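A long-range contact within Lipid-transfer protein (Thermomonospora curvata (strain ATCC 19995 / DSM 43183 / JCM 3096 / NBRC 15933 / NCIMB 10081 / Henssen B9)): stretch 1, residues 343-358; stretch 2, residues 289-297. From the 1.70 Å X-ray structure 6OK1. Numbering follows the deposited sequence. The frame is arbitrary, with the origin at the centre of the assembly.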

# COMPACT_ATOMS: atom_id res chain seq x y z
N ALA A 343 -15.32 15.10 11.79
CA ALA A 343 -15.29 14.53 10.46
C ALA A 343 -14.54 13.21 10.51
O ALA A 343 -13.61 13.06 11.31
CB ALA A 343 -14.61 15.45 9.44
N TYR A 344 -14.93 12.29 9.64
CA TYR A 344 -14.29 10.97 9.53
C TYR A 344 -13.30 11.01 8.37
O TYR A 344 -13.59 10.59 7.26
CB TYR A 344 -15.35 9.90 9.32
CG TYR A 344 -14.89 8.45 9.36
CD1 TYR A 344 -13.82 8.04 10.15
CD2 TYR A 344 -15.56 7.51 8.61
CE1 TYR A 344 -13.44 6.68 10.18
CE2 TYR A 344 -15.20 6.17 8.63
CZ TYR A 344 -14.14 5.77 9.43
OH TYR A 344 -13.80 4.44 9.46
N ILE A 345 -12.10 11.54 8.65
CA ILE A 345 -11.03 11.49 7.66
C ILE A 345 -10.03 10.41 8.09
O ILE A 345 -8.80 10.59 8.01
CB ILE A 345 -10.35 12.87 7.49
CG1 ILE A 345 -11.41 13.99 7.49
CG2 ILE A 345 -9.56 12.87 6.21
CD1 ILE A 345 -12.44 13.91 6.33
N HIS A 346 -10.57 9.27 8.52
CA HIS A 346 -9.81 8.09 8.92
C HIS A 346 -8.61 8.48 9.79
O HIS A 346 -7.50 7.96 9.62
CB HIS A 346 -9.37 7.30 7.68
CG HIS A 346 -10.52 6.71 6.92
ND1 HIS A 346 -10.34 5.76 5.93
CD2 HIS A 346 -11.85 6.94 6.98
CE1 HIS A 346 -11.52 5.43 5.43
NE2 HIS A 346 -12.45 6.14 6.05
N GLY A 347 -8.86 9.38 10.76
CA GLY A 347 -7.92 9.72 11.82
C GLY A 347 -6.98 10.86 11.50
O GLY A 347 -6.39 11.44 12.42
N MET A 348 -6.83 11.21 10.23
CA MET A 348 -5.83 12.21 9.86
C MET A 348 -6.15 13.57 10.43
O MET A 348 -5.24 14.30 10.84
CB MET A 348 -5.72 12.27 8.34
CG MET A 348 -5.16 11.00 7.76
SD MET A 348 -3.41 10.67 8.20
CE MET A 348 -2.53 11.66 6.99
N ASN A 349 -7.44 13.95 10.46
CA ASN A 349 -7.81 15.22 11.05
C ASN A 349 -7.56 15.25 12.56
O ASN A 349 -7.35 16.33 13.11
CB ASN A 349 -9.27 15.58 10.72
CG ASN A 349 -10.26 14.49 11.09
OD1 ASN A 349 -10.03 13.32 10.84
ND2 ASN A 349 -11.41 14.89 11.66
N GLY A 350 -7.49 14.10 13.22
CA GLY A 350 -7.12 14.08 14.62
C GLY A 350 -5.66 14.41 14.84
O GLY A 350 -5.30 15.04 15.84
N ILE A 351 -4.79 13.97 13.94
CA ILE A 351 -3.39 14.36 14.05
C ILE A 351 -3.27 15.87 13.93
O ILE A 351 -2.52 16.50 14.67
CB ILE A 351 -2.53 13.62 12.99
CG1 ILE A 351 -2.67 12.09 13.16
CG2 ILE A 351 -1.07 14.01 13.13
CD1 ILE A 351 -2.01 11.24 12.06
N ALA A 352 -4.02 16.47 13.01
CA ALA A 352 -3.98 17.92 12.87
C ALA A 352 -4.39 18.62 14.16
O ALA A 352 -3.78 19.61 14.56
CB ALA A 352 -4.88 18.35 11.72
N GLU A 353 -5.44 18.11 14.83
CA GLU A 353 -5.86 18.72 16.09
C GLU A 353 -4.76 18.61 17.14
O GLU A 353 -4.52 19.56 17.89
CB GLU A 353 -7.15 18.08 16.61
CG GLU A 353 -7.57 18.51 18.03
CD GLU A 353 -8.01 19.98 18.12
OE1 GLU A 353 -8.16 20.66 17.09
OE2 GLU A 353 -8.21 20.43 19.25
N ALA A 354 -4.06 17.47 17.19
CA ALA A 354 -2.95 17.32 18.12
C ALA A 354 -1.88 18.38 17.86
O ALA A 354 -1.28 18.92 18.79
CB ALA A 354 -2.37 15.92 17.98
N VAL A 355 -1.63 18.66 16.59
CA VAL A 355 -0.67 19.70 16.24
C VAL A 355 -1.14 21.06 16.77
O VAL A 355 -0.37 21.82 17.36
CB VAL A 355 -0.47 19.74 14.71
CG1 VAL A 355 0.34 20.98 14.29
CG2 VAL A 355 0.25 18.44 14.21
N ARG A 356 -2.43 21.37 16.59
CA ARG A 356 -2.94 22.63 17.12
C ARG A 356 -2.78 22.70 18.63
O ARG A 356 -2.43 23.76 19.17
CB ARG A 356 -4.41 22.81 16.74
CG ARG A 356 -4.65 22.99 15.27
CD ARG A 356 -6.14 23.28 15.04
NE ARG A 356 -6.51 22.98 13.68
CZ ARG A 356 -7.19 21.91 13.28
NH1 ARG A 356 -7.68 21.00 14.13
NH2 ARG A 356 -7.41 21.80 11.99
N LEU A 357 -3.05 21.60 19.33
CA LEU A 357 -2.91 21.61 20.78
C LEU A 357 -1.48 21.95 21.18
O LEU A 357 -1.25 22.77 22.08
CB LEU A 357 -3.34 20.25 21.35
CG LEU A 357 -4.85 19.95 21.32
CD1 LEU A 357 -5.11 18.45 21.57
CD2 LEU A 357 -5.57 20.76 22.35
N VAL A 358 -0.49 21.36 20.48
CA VAL A 358 0.91 21.67 20.78
C VAL A 358 1.21 23.14 20.46
O VAL A 358 1.91 23.82 21.22
CB VAL A 358 1.85 20.72 20.01
CG1 VAL A 358 3.31 21.17 20.17
CG2 VAL A 358 1.68 19.30 20.52
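Stretch 2, residues 289-297: GAAILYDHF

Ile292 forms the apolar centre of the contact, its CA-to-CB bond pointing toward the helix of residues 348-358 and both chi angles in the m well. Its CG2 lies 3.6 Å from the O of Gly350, its CD1 3.7 Å from CG of Glu353, and its CG1 4.1 Å from CB of Ala354. Gly350 leaves room for this packing: an ideal CB there would lie 2.9 Å from Ile292 CG2, a clash. The neighbours of Ile292 in sequence, Ala291 and Leu293, make no contact with the helix. Ala290 points toward it again, and Leu357 CD1 reaches both Ala290 CB and Ile292 CD1, each at 4.0 Å. The short strand ending at Ile292 runs nearly antiparallel to the helix, at 162° between N-to-C directions and 8.8 Å at closest approach of the axes. Beyond Ile292, stretch 2 continues as extended loop through Tyr294 (phi/psi -53/131), then bends at Asp295 and His296. The Tyr294 ring reaches the type I' turn 345-348, its CE2 3.5 Å from CA of Gly347 and its OH 3.4 Å from CA of His346. At the polar edge, Tyr344 OH lies 3.5 Å from His296 CD2, the two rings oblique. No direct hydrogen bond joins the stretches; one water bridges them, 2.6 Å from Tyr294 OH and 2.6 Å from Tyr344 OH.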

# COMPACT_ATOMS: atom_id res chain seq x y z
N GLY A 289 -0.80 15.42 28.36
CA GLY A 289 -1.70 16.48 28.77
C GLY A 289 -2.98 16.55 27.96
O GLY A 289 -3.89 17.31 28.29
N ALA A 290 -3.07 15.76 26.90
CA ALA A 290 -4.30 15.66 26.12
C ALA A 290 -4.22 14.40 25.28
O ALA A 290 -3.13 13.91 24.98
CB ALA A 290 -4.49 16.89 25.23
N ALA A 291 -5.39 13.88 24.88
CA ALA A 291 -5.42 12.70 24.01
C ALA A 291 -6.41 12.86 22.87
O ALA A 291 -7.54 13.32 23.06
CB ALA A 291 -5.79 11.44 24.80
N ILE A 292 -5.99 12.44 21.68
CA ILE A 292 -6.86 12.36 20.52
C ILE A 292 -7.05 10.86 20.28
O ILE A 292 -6.13 10.20 19.79
CB ILE A 292 -6.26 13.07 19.30
CG1 ILE A 292 -5.94 14.55 19.58
CG2 ILE A 292 -7.19 12.89 18.07
CD1 ILE A 292 -7.12 15.40 19.99
N LEU A 293 -8.20 10.32 20.70
CA LEU A 293 -8.45 8.88 20.74
C LEU A 293 -9.44 8.54 19.64
O LEU A 293 -10.58 9.02 19.63
CB LEU A 293 -8.96 8.44 22.11
CG LEU A 293 -7.96 8.69 23.25
CD1 LEU A 293 -8.56 8.17 24.57
CD2 LEU A 293 -6.60 8.04 22.96
N TYR A 294 -8.98 7.72 18.68
CA TYR A 294 -9.77 7.36 17.51
C TYR A 294 -11.13 6.83 17.92
O TYR A 294 -11.25 5.91 18.74
CB TYR A 294 -9.01 6.31 16.71
CG TYR A 294 -9.41 6.17 15.25
CD1 TYR A 294 -10.49 5.39 14.87
CD2 TYR A 294 -8.61 6.73 14.27
CE1 TYR A 294 -10.78 5.21 13.51
CE2 TYR A 294 -8.89 6.56 12.93
CZ TYR A 294 -9.97 5.79 12.56
OH TYR A 294 -10.23 5.62 11.22
N ASP A 295 -12.16 7.37 17.28
CA ASP A 295 -13.51 7.28 17.80
C ASP A 295 -14.52 7.23 16.67
O ASP A 295 -15.58 7.87 16.73
CB ASP A 295 -13.82 8.47 18.71
CG ASP A 295 -13.78 9.78 17.97
OD1 ASP A 295 -12.90 9.92 17.10
OD2 ASP A 295 -14.62 10.65 18.26
N HIS A 296 -14.23 6.47 15.60
CA HIS A 296 -15.25 6.27 14.58
C HIS A 296 -16.44 5.51 15.15
O HIS A 296 -17.57 5.73 14.71
CB HIS A 296 -14.71 5.60 13.33
CG HIS A 296 -14.18 4.22 13.53
ND1 HIS A 296 -13.64 3.79 14.72
CD2 HIS A 296 -14.10 3.17 12.67
CE1 HIS A 296 -13.21 2.55 14.58
NE2 HIS A 296 -13.49 2.14 13.35
N PHE A 297 -16.20 4.71 16.18
CA PHE A 297 -17.23 4.14 17.05
C PHE A 297 -16.80 4.41 18.49
O PHE A 297 -15.62 4.31 18.82
CB PHE A 297 -17.40 2.63 16.80
CG PHE A 297 -17.83 2.31 15.41
CD1 PHE A 297 -19.16 2.44 15.03
CD2 PHE A 297 -16.90 1.92 14.45
CE1 PHE A 297 -19.55 2.17 13.74
CE2 PHE A 297 -17.30 1.66 13.16
CZ PHE A 297 -18.62 1.77 12.81
O HOH W 1 -11.66 3.50 10.56